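Local structure of 4-hydroxythreonine-4-phosphate dehydrogenase (Legionella pneumophila subsp. pneumophila, 6XMY) at residues Pro11-Ser16 / Ser116-Ala121; Leu35-Leu40 / Gly73-Trp78; Met153-Ser158 / Pro273-Ala278; Met160-Val165 / Asp261-Met266. The protein probably oxidises 4-(phosphooxy)-L-threonine with NAD in pyridoxine 5'-phosphate biosynthesis, using a divalent metal ion, which is zinc in this NAD complex. All coordinates share one frame; numbering follows the deposited sequence.

Contact 1 of 4, residues Pro11-Ser16 / Ser116-Ala121; sequences PLLISS and SALVTA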
loop_
_atom_site.group_PDB
_atom_site.type_symbol
_atom_site.label_atom_id
_atom_site.label_comp_id
_atom_site.label_asym_id
_atom_site.label_seq_id
_atom_site.Cartn_x
_atom_site.Cartn_y
_atom_site.Cartn_z
ATOM N N PRO A 11 -8.390 1.231 17.581
ATOM C CA PRO A 11 -8.477 0.217 16.526
ATOM C C PRO A 11 -7.856 0.679 15.220
ATOM O O PRO A 11 -7.654 1.868 14.963
ATOM C CB PRO A 11 -9.986 -0.010 16.355
ATOM C CG PRO A 11 -10.609 0.531 17.606
ATOM C CD PRO A 11 -9.717 1.668 18.038
ATOM N N LEU A 12 -7.560 -0.312 14.386
ATOM C CA LEU A 12 -7.126 -0.081 13.017
ATOM C C LEU A 12 -8.362 0.104 12.150
ATOM O O LEU A 12 -9.352 -0.621 12.294
ATOM C CB LEU A 12 -6.352 -1.304 12.518
ATOM C CG LEU A 12 -5.221 -1.787 13.439
ATOM C CD1 LEU A 12 -4.754 -3.200 13.069
ATOM C CD2 LEU A 12 -4.066 -0.819 13.384
ATOM N N LEU A 13 -8.315 1.084 11.252
ATOM C CA LEU A 13 -9.440 1.359 10.362
ATOM C C LEU A 13 -9.151 0.755 8.995
ATOM O O LEU A 13 -8.088 1.006 8.420
ATOM C CB LEU A 13 -9.638 2.870 10.238
ATOM C CG LEU A 13 -10.928 3.374 9.604
ATOM C CD1 LEU A 13 -12.137 2.885 10.396
ATOM C CD2 LEU A 13 -10.895 4.903 9.527
ATOM N N ILE A 14 -10.084 -0.047 8.480
ATOM C CA ILE A 14 -9.890 -0.757 7.216
ATOM C C ILE A 14 -10.848 -0.175 6.192
ATOM O O ILE A 14 -12.070 -0.288 6.350
ATOM C CB ILE A 14 -10.140 -2.269 7.357
ATOM C CG1 ILE A 14 -9.568 -2.822 8.664
ATOM C CG2 ILE A 14 -9.616 -3.027 6.115
ATOM C CD1 ILE A 14 -8.093 -2.650 8.842
ATOM N N SER A 15 -10.315 0.449 5.142
ATOM C CA SER A 15 -11.167 0.807 4.012
ATOM C C SER A 15 -11.487 -0.441 3.204
ATOM O O SER A 15 -10.579 -1.111 2.703
ATOM C CB SER A 15 -10.492 1.830 3.111
ATOM O OG SER A 15 -11.154 1.845 1.859
ATOM N N SER A 16 -12.768 -0.760 3.076
ATOM C CA SER A 16 -13.173 -1.952 2.344
ATOM C C SER A 16 -13.079 -1.807 0.823
ATOM O O SER A 16 -13.306 -2.794 0.121
ATOM C CB SER A 16 -14.565 -2.411 2.795
ATOM O OG SER A 16 -15.564 -1.458 2.473
ATOM N N SER A 116 -5.737 4.075 14.885
ATOM C CA SER A 116 -4.288 4.074 15.023
ATOM C C SER A 116 -3.555 3.894 13.705
ATOM O O SER A 116 -2.346 4.142 13.649
ATOM C CB SER A 116 -3.854 2.981 15.997
ATOM O OG SER A 116 -4.365 1.735 15.587
ATOM N N ALA A 117 -4.252 3.466 12.656
ATOM C CA ALA A 117 -3.643 3.233 11.354
ATOM C C ALA A 117 -4.766 2.964 10.372
ATOM O O ALA A 117 -5.877 2.597 10.764
ATOM C CB ALA A 117 -2.684 2.036 11.372
ATOM N N LEU A 118 -4.444 3.116 9.090
ATOM C CA LEU A 118 -5.368 2.847 7.997
ATOM C C LEU A 118 -4.828 1.694 7.163
ATOM O O LEU A 118 -3.641 1.672 6.817
ATOM C CB LEU A 118 -5.509 4.091 7.115
ATOM C CG LEU A 118 -6.514 4.000 5.964
ATOM C CD1 LEU A 118 -7.932 3.802 6.493
ATOM C CD2 LEU A 118 -6.434 5.247 5.113
ATOM N N VAL A 119 -5.690 0.736 6.850
ATOM C CA VAL A 119 -5.359 -0.371 5.954
ATOM C C VAL A 119 -6.351 -0.316 4.806
ATOM O O VAL A 119 -7.555 -0.207 5.036
ATOM C CB VAL A 119 -5.444 -1.728 6.674
ATOM C CG1 VAL A 119 -4.956 -2.867 5.759
ATOM C CG2 VAL A 119 -4.651 -1.694 7.986
ATOM N N THR A 120 -5.856 -0.397 3.577
ATOM C CA THR A 120 -6.709 -0.255 2.402
ATOM C C THR A 120 -6.882 -1.578 1.667
ATOM O O THR A 120 -5.903 -2.179 1.202
ATOM C CB THR A 120 -6.187 0.817 1.447
ATOM O OG1 THR A 120 -4.869 0.468 1.023
ATOM C CG2 THR A 120 -6.130 2.161 2.129
ATOM N N ALA A 121 -8.133 -1.987 1.511
ATOM C CA ALA A 121 -8.496 -3.022 0.564
ATOM C C ALA A 121 -8.415 -2.422 -0.844
ATOM O O ALA A 121 -8.310 -1.207 -1.004
ATOM C CB ALA A 121 -9.896 -3.546 0.903
HETATM O O HOH W 1 -9.351 1.255 -0.055
#
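The flat groups that join L13 to A117 and V119 are peptide units, with the side chains of both strands spread over the two faces of the sheet they form. L12, I14, A117 and V119 lie on one face; L13, S15, L118 and T120 lie on the other. Strands 12-15 and 117-120 are parallel neighbours in the alpha/beta core of the PdxA fold, their directions 25° apart. L13 uses both backbone groups: its N reaches A117 O at 2.9 Å, and its O accepts V119 N. S15 repeats the pattern with V119 O and A121 N, and P11 O takes S116 N, so the bonds alternate along one edge of each strand.

On the first face, I14 and V119 lie side by side and point the same way. In I14, chi1 (-41°) puts CG1 beside the backbone N, and chi2 (-60°) then brings CD1 to 3.5 Å from V119 CB. L12 CD2 likewise reaches A117 CB at 3.8 Å, and helix 314-328 covers L12 and V119. On the other face L118 CD1 leans back to L13 O, 3.4 Å away, while helix 96-111 packs on L13 and S15.

T120 turns its hydroxyl out of the pair, where OG1 hydrogen-bonds R294 NH2. R294 probably binds substrate, so the end of this strand borders the active site. One water closes the contact at its C-terminal end, 2.7 Å from S15 OG and giving a hydrogen bond to A121 O at 2.8 Å.

Contact 2 of 4, residues Leu35-Leu40 / Gly73-Trp78; sequences LPVVIL and GYLTVW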
loop_
_atom_site.group_PDB
_atom_site.type_symbol
_atom_site.label_atom_id
_atom_site.label_comp_id
_atom_site.label_asym_id
_atom_site.label_seq_id
_atom_site.Cartn_x
_atom_site.Cartn_y
_atom_site.Cartn_z
ATOM N N LEU A 35 -7.923 -9.480 15.502
ATOM C CA LEU A 35 -7.210 -8.274 15.120
ATOM C C LEU A 35 -8.120 -7.074 15.355
ATOM O O LEU A 35 -9.308 -7.125 15.017
ATOM C CB LEU A 35 -6.780 -8.353 13.656
ATOM C CG LEU A 35 -5.716 -9.412 13.342
ATOM C CD1 LEU A 35 -5.646 -9.690 11.849
ATOM C CD2 LEU A 35 -4.353 -8.989 13.858
ATOM N N PRO A 36 -7.624 -6.008 15.944
ATOM C CA PRO A 36 -8.521 -4.927 16.394
ATOM C C PRO A 36 -8.857 -3.975 15.255
ATOM O O PRO A 36 -8.241 -2.924 15.053
ATOM C CB PRO A 36 -7.688 -4.238 17.472
ATOM C CG PRO A 36 -6.277 -4.437 17.013
ATOM C CD PRO A 36 -6.236 -5.801 16.393
ATOM N N VAL A 37 -9.864 -4.360 14.474
ATOM C CA VAL A 37 -10.180 -3.671 13.233
ATOM C C VAL A 37 -11.598 -3.129 13.268
ATOM O O VAL A 37 -12.493 -3.683 13.916
ATOM C CB VAL A 37 -9.974 -4.582 12.003
ATOM C CG1 VAL A 37 -8.529 -5.048 11.930
ATOM C CG2 VAL A 37 -10.943 -5.769 12.040
ATOM N N VAL A 38 -11.789 -2.022 12.554
ATOM C CA VAL A 38 -13.098 -1.441 12.288
ATOM C C VAL A 38 -13.169 -1.220 10.785
ATOM O O VAL A 38 -12.246 -0.644 10.203
ATOM C CB VAL A 38 -13.277 -0.109 13.040
ATOM C CG1 VAL A 38 -14.555 0.607 12.581
ATOM C CG2 VAL A 38 -13.304 -0.357 14.563
ATOM N N ILE A 39 -14.241 -1.702 10.153
ATOM C CA ILE A 39 -14.362 -1.692 8.697
ATOM C C ILE A 39 -15.139 -0.466 8.257
ATOM O O ILE A 39 -16.275 -0.260 8.697
ATOM C CB ILE A 39 -15.072 -2.957 8.186
ATOM C CG1 ILE A 39 -14.470 -4.226 8.805
ATOM C CG2 ILE A 39 -15.067 -2.987 6.665
ATOM C CD1 ILE A 39 -12.967 -4.360 8.624
ATOM N N LEU A 40 -14.562 0.318 7.354
ATOM C CA LEU A 40 -15.274 1.391 6.673
ATOM C C LEU A 40 -15.938 0.811 5.436
ATOM O O LEU A 40 -15.246 0.341 4.531
ATOM C CB LEU A 40 -14.297 2.457 6.202
ATOM C CG LEU A 40 -13.784 3.489 7.168
ATOM C CD1 LEU A 40 -12.713 4.270 6.436
ATOM C CD2 LEU A 40 -14.929 4.412 7.656
ATOM N N GLY A 73 -15.751 -13.829 15.449
ATOM C CA GLY A 73 -17.140 -13.971 15.069
ATOM C C GLY A 73 -17.907 -12.672 14.967
ATOM O O GLY A 73 -19.052 -12.678 14.487
ATOM N N TYR A 74 -17.317 -11.562 15.396
ATOM C CA TYR A 74 -17.921 -10.249 15.274
ATOM C C TYR A 74 -17.111 -9.404 14.306
ATOM O O TYR A 74 -15.904 -9.608 14.126
ATOM C CB TYR A 74 -17.992 -9.546 16.632
ATOM C CG TYR A 74 -18.938 -10.235 17.579
ATOM C CD1 TYR A 74 -18.537 -11.356 18.299
ATOM C CD2 TYR A 74 -20.240 -9.779 17.740
ATOM C CE1 TYR A 74 -19.404 -11.993 19.162
ATOM C CE2 TYR A 74 -21.111 -10.416 18.600
ATOM C CZ TYR A 74 -20.689 -11.513 19.304
ATOM O OH TYR A 74 -21.560 -12.136 20.158
ATOM N N LEU A 75 -17.791 -8.475 13.655
ATOM C CA LEU A 75 -17.117 -7.506 12.811
ATOM C C LEU A 75 -17.745 -6.152 13.086
ATOM O O LEU A 75 -18.970 -6.001 12.994
ATOM C CB LEU A 75 -17.261 -7.877 11.335
ATOM C CG LEU A 75 -16.278 -7.143 10.425
ATOM C CD1 LEU A 75 -14.834 -7.486 10.753
ATOM C CD2 LEU A 75 -16.608 -7.523 9.002
ATOM N N THR A 76 -16.911 -5.182 13.436
ATOM C CA THR A 76 -17.370 -3.837 13.737
ATOM C C THR A 76 -17.210 -2.966 12.501
ATOM O O THR A 76 -16.150 -2.979 11.860
ATOM C CB THR A 76 -16.590 -3.266 14.921
ATOM O OG1 THR A 76 -16.894 -4.041 16.092
ATOM C CG2 THR A 76 -16.968 -1.800 15.170
ATOM N N VAL A 77 -18.270 -2.231 12.162
ATOM C CA VAL A 77 -18.355 -1.475 10.923
ATOM C C VAL A 77 -18.672 -0.025 11.243
ATOM O O VAL A 77 -19.545 0.257 12.075
ATOM C CB VAL A 77 -19.447 -2.067 10.000
ATOM C CG1 VAL A 77 -19.558 -1.273 8.694
ATOM C CG2 VAL A 77 -19.201 -3.559 9.739
ATOM N N TRP A 78 -17.972 0.897 10.562
ATOM C CA TRP A 78 -18.330 2.306 10.467
ATOM C C TRP A 78 -19.111 2.454 9.165
ATOM O O TRP A 78 -18.511 2.498 8.087
ATOM C CB TRP A 78 -17.074 3.189 10.446
ATOM C CG TRP A 78 -17.368 4.675 10.402
ATOM C CD1 TRP A 78 -18.081 5.345 9.448
ATOM C CD2 TRP A 78 -16.954 5.670 11.354
ATOM N NE1 TRP A 78 -18.145 6.683 9.745
ATOM C CE2 TRP A 78 -17.468 6.910 10.911
ATOM C CE3 TRP A 78 -16.209 5.633 12.542
ATOM C CZ2 TRP A 78 -17.254 8.103 11.610
ATOM C CZ3 TRP A 78 -15.997 6.827 13.244
ATOM C CH2 TRP A 78 -16.516 8.044 12.768
HETATM O O HOH W 2 -14.242 -5.862 14.082
#
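I39 and L75 make the dense part of this parallel strand pair, whose directions differ by 46°: their side chains cross at about a right angle, with I39 CG1 3.8 Å from L75 CG. I39 also carries both direct backbone bonds, its N to T76 O at 2.9 Å and its O from W78 N at 2.8 Å. V77 CG1 adds to the crowding, 3.4 Å from I39 O. Further on, L40 and W78 lie side by side and point the same way. L40 CD2 approaches the five-membered end of the indole obliquely, 3.7 Å from W78 CG, and W78 keeps part of its surface accessible.

The other end is looser. Instead of a direct bond a water spans the strands, donating to V37 O and accepting from T76 N, each at 2.8 Å. V37 CG2 barely meets L75 CD1 at 4.4 Å, and T76, partly exposed, sets its CG2 methyl against V38 CG2.

Within the alpha/beta fold, strand 37-41 lies between strand 74-79 and strand 12-15, where V38 and L40 bond to L12 and I14. Strand 58-61 borders strand 74-79 on its far edge, and helix 314-328 packs on L35 and V37.

Contact 3 of 4, residues Met153-Ser158 / Pro273-Ala278; sequences MMLACS and PVLKYA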
loop_
_atom_site.group_PDB
_atom_site.type_symbol
_atom_site.label_atom_id
_atom_site.label_comp_id
_atom_site.label_asym_id
_atom_site.label_seq_id
_atom_site.Cartn_x
_atom_site.Cartn_y
_atom_site.Cartn_z
ATOM N N MET A 153 6.009 4.667 -2.095
ATOM C CA MET A 153 5.364 3.362 -2.106
ATOM C C MET A 153 6.434 2.294 -1.937
ATOM O O MET A 153 7.384 2.220 -2.729
ATOM C CB MET A 153 4.621 3.129 -3.418
ATOM C CG MET A 153 4.145 1.688 -3.589
ATOM S SD MET A 153 3.400 1.328 -5.194
ATOM C CE MET A 153 2.093 2.554 -5.231
ATOM N N MET A 154 6.287 1.472 -0.908
ATOM C CA MET A 154 7.227 0.389 -0.658
ATOM C C MET A 154 6.436 -0.889 -0.460
ATOM O O MET A 154 5.549 -0.945 0.392
ATOM C CB MET A 154 8.115 0.664 0.561
ATOM C CG MET A 154 9.151 -0.425 0.789
ATOM S SD MET A 154 10.197 -0.125 2.220
ATOM C CE MET A 154 9.094 -0.551 3.560
ATOM N N LEU A 155 6.724 -1.900 -1.258
ATOM C CA LEU A 155 6.186 -3.228 -1.001
ATOM C C LEU A 155 7.181 -4.020 -0.163
ATOM O O LEU A 155 8.402 -3.915 -0.351
ATOM C CB LEU A 155 5.830 -3.955 -2.304
ATOM C CG LEU A 155 4.396 -3.676 -2.803
ATOM C CD1 LEU A 155 4.222 -2.227 -3.265
ATOM C CD2 LEU A 155 3.980 -4.646 -3.903
ATOM N N ALA A 156 6.657 -4.798 0.776
ATOM C CA ALA A 156 7.494 -5.459 1.763
ATOM C C ALA A 156 7.008 -6.877 1.993
ATOM O O ALA A 156 5.810 -7.108 2.178
ATOM C CB ALA A 156 7.474 -4.687 3.088
ATOM N N CYS A 157 7.947 -7.813 1.980
ATOM C CA CYS A 157 7.707 -9.194 2.368
ATOM C C CYS A 157 8.986 -9.701 3.023
ATOM O O CYS A 157 9.984 -8.982 3.102
ATOM C CB CYS A 157 7.294 -10.044 1.162
ATOM S SG CYS A 157 8.523 -10.066 -0.184
ATOM N N SER A 158 8.960 -10.949 3.499
ATOM C CA SER A 158 10.146 -11.483 4.163
ATOM C C SER A 158 11.345 -11.557 3.219
ATOM O O SER A 158 12.492 -11.454 3.671
ATOM C CB SER A 158 9.853 -12.851 4.777
ATOM O OG SER A 158 9.727 -13.830 3.768
ATOM N N PRO A 273 7.116 -6.857 -10.314
ATOM C CA PRO A 273 6.974 -8.256 -10.758
ATOM C C PRO A 273 7.796 -9.243 -9.940
ATOM O O PRO A 273 7.279 -10.297 -9.549
ATOM C CB PRO A 273 7.392 -8.197 -12.234
ATOM C CG PRO A 273 7.031 -6.812 -12.655
ATOM C CD PRO A 273 7.378 -5.958 -11.459
ATOM N N VAL A 274 9.072 -8.947 -9.676
ATOM C CA VAL A 274 9.887 -9.866 -8.879
ATOM C C VAL A 274 9.325 -9.992 -7.470
ATOM O O VAL A 274 9.223 -11.093 -6.919
ATOM C CB VAL A 274 11.366 -9.429 -8.859
ATOM C CG1 VAL A 274 12.108 -10.120 -7.708
ATOM C CG2 VAL A 274 12.055 -9.746 -10.179
ATOM N N LEU A 275 8.973 -8.862 -6.853
ATOM C CA LEU A 275 8.492 -8.915 -5.478
ATOM C C LEU A 275 7.222 -9.749 -5.374
ATOM O O LEU A 275 7.099 -10.603 -4.488
ATOM C CB LEU A 275 8.288 -7.507 -4.913
ATOM C CG LEU A 275 7.872 -7.469 -3.433
ATOM C CD1 LEU A 275 8.522 -6.314 -2.701
ATOM C CD2 LEU A 275 6.343 -7.435 -3.274
ATOM N N LYS A 276 6.276 -9.543 -6.298
ATOM C CA LYS A 276 5.037 -10.305 -6.233
ATOM C C LYS A 276 5.254 -11.761 -6.608
ATOM O O LYS A 276 4.584 -12.644 -6.063
ATOM C CB LYS A 276 3.954 -9.648 -7.088
ATOM C CG LYS A 276 3.518 -8.290 -6.533
ATOM C CD LYS A 276 2.291 -7.745 -7.239
ATOM C CE LYS A 276 1.986 -6.340 -6.790
ATOM N NZ LYS A 276 0.674 -5.885 -7.346
ATOM N N TYR A 277 6.199 -12.035 -7.510
ATOM C CA TYR A 277 6.517 -13.424 -7.810
ATOM C C TYR A 277 7.017 -14.137 -6.560
ATOM O O TYR A 277 6.636 -15.283 -6.286
ATOM C CB TYR A 277 7.564 -13.477 -8.922
ATOM C CG TYR A 277 7.873 -14.873 -9.396
ATOM C CD1 TYR A 277 7.052 -15.510 -10.325
ATOM C CD2 TYR A 277 8.979 -15.563 -8.912
ATOM C CE1 TYR A 277 7.332 -16.790 -10.766
ATOM C CE2 TYR A 277 9.270 -16.837 -9.355
ATOM C CZ TYR A 277 8.439 -17.450 -10.275
ATOM O OH TYR A 277 8.721 -18.725 -10.718
ATOM N N ALA A 278 7.852 -13.458 -5.773
ATOM C CA ALA A 278 8.406 -14.053 -4.563
ATOM C C ALA A 278 7.393 -14.118 -3.422
ATOM O O ALA A 278 7.399 -15.084 -2.651
ATOM C CB ALA A 278 9.637 -13.269 -4.113
#
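K276, whose CE passes L155 CD2 at 3.9 Å, carries the polar atom of this contact: its NZ hydrogen-bonds the backbone oxygen of D298. No hydrogen bond links segment 153-158 to segment 273-278 themselves. The lysine chain is extended beyond CG and crosses L155 obliquely, touching it with CE alone, while the amine runs on toward the active site. L155 is modelled in two conformers and is described here in one, which makes the lysine contact less certain than those of its backbone.

L275 does most of the packing. Its CG stands anti to the backbone N (chi1 -176°), projecting the isopropyl group from the helix onto the strand. Both methyls, CD1 and CD2, come up against L155 CB from one side, each 3.6 Å from it, and CD1 also lies 3.4 Å from L155 O. Just past the strand, C157 SG rests 4.2 Å from L275 CG.

L275 thus packs on both the side chain and the backbone of L155, with the axes of strand 153-156 and helix 273-278 9.5 Å apart and inclined at 29°. This is a helix-on-sheet layer of the alpha/beta fold. The helix begins at H268, a ligand of the zinc ion, and V162 from strand 161-164 also touches L275.

K276 probably binds substrate, and the nearest atoms of its side chain lie about 5 Å from both the NAD and the zinc ion. CE of the lysine rests lightly on L155, and the D298 O bond probably does more to hold the amine where it could meet substrate.

Contact 4 of 4, residues Met160-Val165 / Asp261-Met266; sequences MKVALV and DAYVAM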
loop_
_atom_site.group_PDB
_atom_site.type_symbol
_atom_site.label_atom_id
_atom_site.label_comp_id
_atom_site.label_asym_id
_atom_site.label_seq_id
_atom_site.Cartn_x
_atom_site.Cartn_y
_atom_site.Cartn_z
ATOM N N MET A 160 12.131 -9.447 0.643
ATOM C CA MET A 160 12.701 -8.193 0.171
ATOM C C MET A 160 11.735 -7.050 0.433
ATOM O O MET A 160 10.535 -7.248 0.646
ATOM C CB MET A 160 13.013 -8.262 -1.331
ATOM C CG MET A 160 11.772 -8.487 -2.190
ATOM S SD MET A 160 12.119 -8.662 -3.946
ATOM C CE MET A 160 12.971 -10.251 -3.967
ATOM N N LYS A 161 12.284 -5.848 0.400
ATOM C CA LYS A 161 11.515 -4.618 0.354
ATOM C C LYS A 161 11.882 -3.913 -0.941
ATOM O O LYS A 161 13.061 -3.842 -1.298
ATOM C CB LYS A 161 11.870 -3.716 1.545
ATOM C CG LYS A 161 11.470 -4.280 2.905
ATOM C CD LYS A 161 11.858 -3.313 4.005
ATOM C CE LYS A 161 11.372 -3.776 5.373
ATOM N NZ LYS A 161 11.947 -5.098 5.771
ATOM N N VAL A 162 10.876 -3.408 -1.656
ATOM C CA VAL A 162 11.089 -2.692 -2.912
ATOM C C VAL A 162 10.343 -1.370 -2.838
ATOM O O VAL A 162 9.108 -1.355 -2.760
ATOM C CB VAL A 162 10.641 -3.497 -4.139
ATOM C CG1 VAL A 162 10.799 -2.646 -5.392
ATOM C CG2 VAL A 162 11.454 -4.781 -4.261
ATOM N N ALA A 163 11.085 -0.269 -2.858
ATOM C CA ALA A 163 10.514 1.065 -2.930
ATOM C C ALA A 163 10.631 1.570 -4.359
ATOM O O ALA A 163 11.587 1.247 -5.068
ATOM C CB ALA A 163 11.257 2.018 -1.994
ATOM N N LEU A 164 9.666 2.382 -4.770
ATOM C CA LEU A 164 9.588 2.883 -6.133
ATOM C C LEU A 164 9.925 4.366 -6.180
ATOM O O LEU A 164 9.449 5.148 -5.349
ATOM C CB LEU A 164 8.184 2.658 -6.701
ATOM C CG LEU A 164 7.704 1.204 -6.785
ATOM C CD1 LEU A 164 6.294 1.163 -7.335
ATOM C CD2 LEU A 164 8.664 0.341 -7.626
ATOM N N VAL A 165 10.739 4.750 -7.164
ATOM C CA VAL A 165 10.972 6.169 -7.412
ATOM C C VAL A 165 9.751 6.795 -8.062
ATOM O O VAL A 165 9.382 7.935 -7.754
ATOM C CB VAL A 165 12.249 6.390 -8.244
ATOM C CG1 VAL A 165 12.416 7.879 -8.581
ATOM C CG2 VAL A 165 13.478 5.837 -7.509
ATOM N N ASP A 261 18.966 -3.882 2.886
ATOM C CA ASP A 261 17.732 -3.797 3.648
ATOM C C ASP A 261 16.547 -3.402 2.786
ATOM O O ASP A 261 15.405 -3.640 3.185
ATOM C CB ASP A 261 17.906 -2.802 4.796
ATOM C CG ASP A 261 19.007 -3.211 5.734
ATOM O OD1 ASP A 261 18.846 -4.251 6.404
ATOM O OD2 ASP A 261 20.047 -2.518 5.772
ATOM N N ALA A 262 16.795 -2.826 1.613
ATOM C CA ALA A 262 15.721 -2.489 0.693
ATOM C C ALA A 262 16.315 -2.251 -0.680
ATOM O O ALA A 262 17.457 -1.797 -0.810
ATOM C CB ALA A 262 14.956 -1.236 1.136
ATOM N N TYR A 263 15.518 -2.566 -1.692
ATOM C CA TYR A 263 15.802 -2.215 -3.070
ATOM C C TYR A 263 15.008 -0.979 -3.456
ATOM O O TYR A 263 13.915 -0.732 -2.940
ATOM C CB TYR A 263 15.394 -3.349 -4.010
ATOM C CG TYR A 263 16.133 -4.636 -3.777
ATOM C CD1 TYR A 263 17.434 -4.809 -4.245
ATOM C CD2 TYR A 263 15.530 -5.689 -3.106
ATOM C CE1 TYR A 263 18.117 -5.986 -4.035
ATOM C CE2 TYR A 263 16.201 -6.874 -2.891
ATOM C CZ TYR A 263 17.494 -7.022 -3.365
ATOM O OH TYR A 263 18.169 -8.204 -3.165
ATOM N N VAL A 264 15.561 -0.212 -4.384
ATOM C CA VAL A 264 14.865 0.896 -5.017
ATOM C C VAL A 264 14.788 0.603 -6.508
ATOM O O VAL A 264 15.819 0.412 -7.166
ATOM C CB VAL A 264 15.565 2.235 -4.745
ATOM C CG1 VAL A 264 14.917 3.340 -5.537
ATOM C CG2 VAL A 264 15.538 2.549 -3.263
ATOM N N ALA A 265 13.575 0.543 -7.032
ATOM C CA ALA A 265 13.353 0.438 -8.463
ATOM C C ALA A 265 12.904 1.789 -9.000
ATOM O O ALA A 265 12.238 2.564 -8.305
ATOM C CB ALA A 265 12.314 -0.639 -8.788
ATOM N N MET A 266 13.290 2.074 -10.245
ATOM C CA MET A 266 12.980 3.366 -10.845
ATOM C C MET A 266 11.515 3.484 -11.239
ATOM O O MET A 266 10.980 4.601 -11.267
ATOM C CB MET A 266 13.893 3.622 -12.042
ATOM C CG MET A 266 15.322 3.910 -11.620
ATOM S SD MET A 266 15.511 5.505 -10.784
ATOM C CE MET A 266 16.734 5.114 -9.522
HETATM O O HOH W 3 14.667 -5.171 5.142
#
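K161 O, A163 N, A163 O and V165 N meet Y263 N, Y263 O, A265 N and A265 O in turn, four backbone hydrogen bonds of 2.8 to 2.9 Å between strands 161-164 and 262-265, which run parallel with 31° between them. Their side chains fall on both faces of the sheet.

The Y263 ring is met first by M160, which lies just before the strand and puts CB in the ring plane at its edge, 3.8 Å from Y263 CE2. M160 CG sits between the backbone N and carbonyl carbon (chi1 62°); further out, SD makes an oblique Met-aromatic contact 5.5 Å from the centroid of the Y263 ring. V162, L164 and A265 share the face of the sheet that carries Y263. V162 crosses Y263 obliquely and also sends CG1 to A265 CB, and L164 CD2 comes to that same methyl. Outside the pair, the ring of F252 meets that of Y263 at about 60°.

This is a parallel pair inside the alpha/beta fold of PdxA, with strand 152-156 antiparallel on the other edge of 161-164 and strand 204-208 beyond 262-265. Each strand leads on to a zinc ligand, H168 after the first and H268 after the second, and the side chain of L164 comes within about 7 Å of the zinc ion at its nearest atom.

The tightest side-chain contact comes from V165, whose CG2 is 3.5 Å from V264 CG1 and also touches M266 SD; helix 180-197 lies against V165 and V264. At the start of the pair a water joins the two chains, accepting from K161 NZ at 2.8 Å and donating to D261 O at 2.6 Å, while D261 OD2 takes a hydrogen bond from K204 N.

From the N terminus, the first strand enters contact 1 and waits about a hundred residues for its partner 116-121. Contact 2 opens and closes within that span, and the two touch where I14 O and S16 OG meet L40 N and L40 O, so 12-15 is flanked by both partners. The chain then crosses to the other half of the molecule. Contact 3 opens at 153-158 and closes at 273-278; contact 4 opens and closes inside it, and L155 O to V162 N ties them together. Contacts 1 and 3 lie in series, their centres about 21 Å apart on opposite sides of the chain's centre, the NAD and zinc lying between these halves.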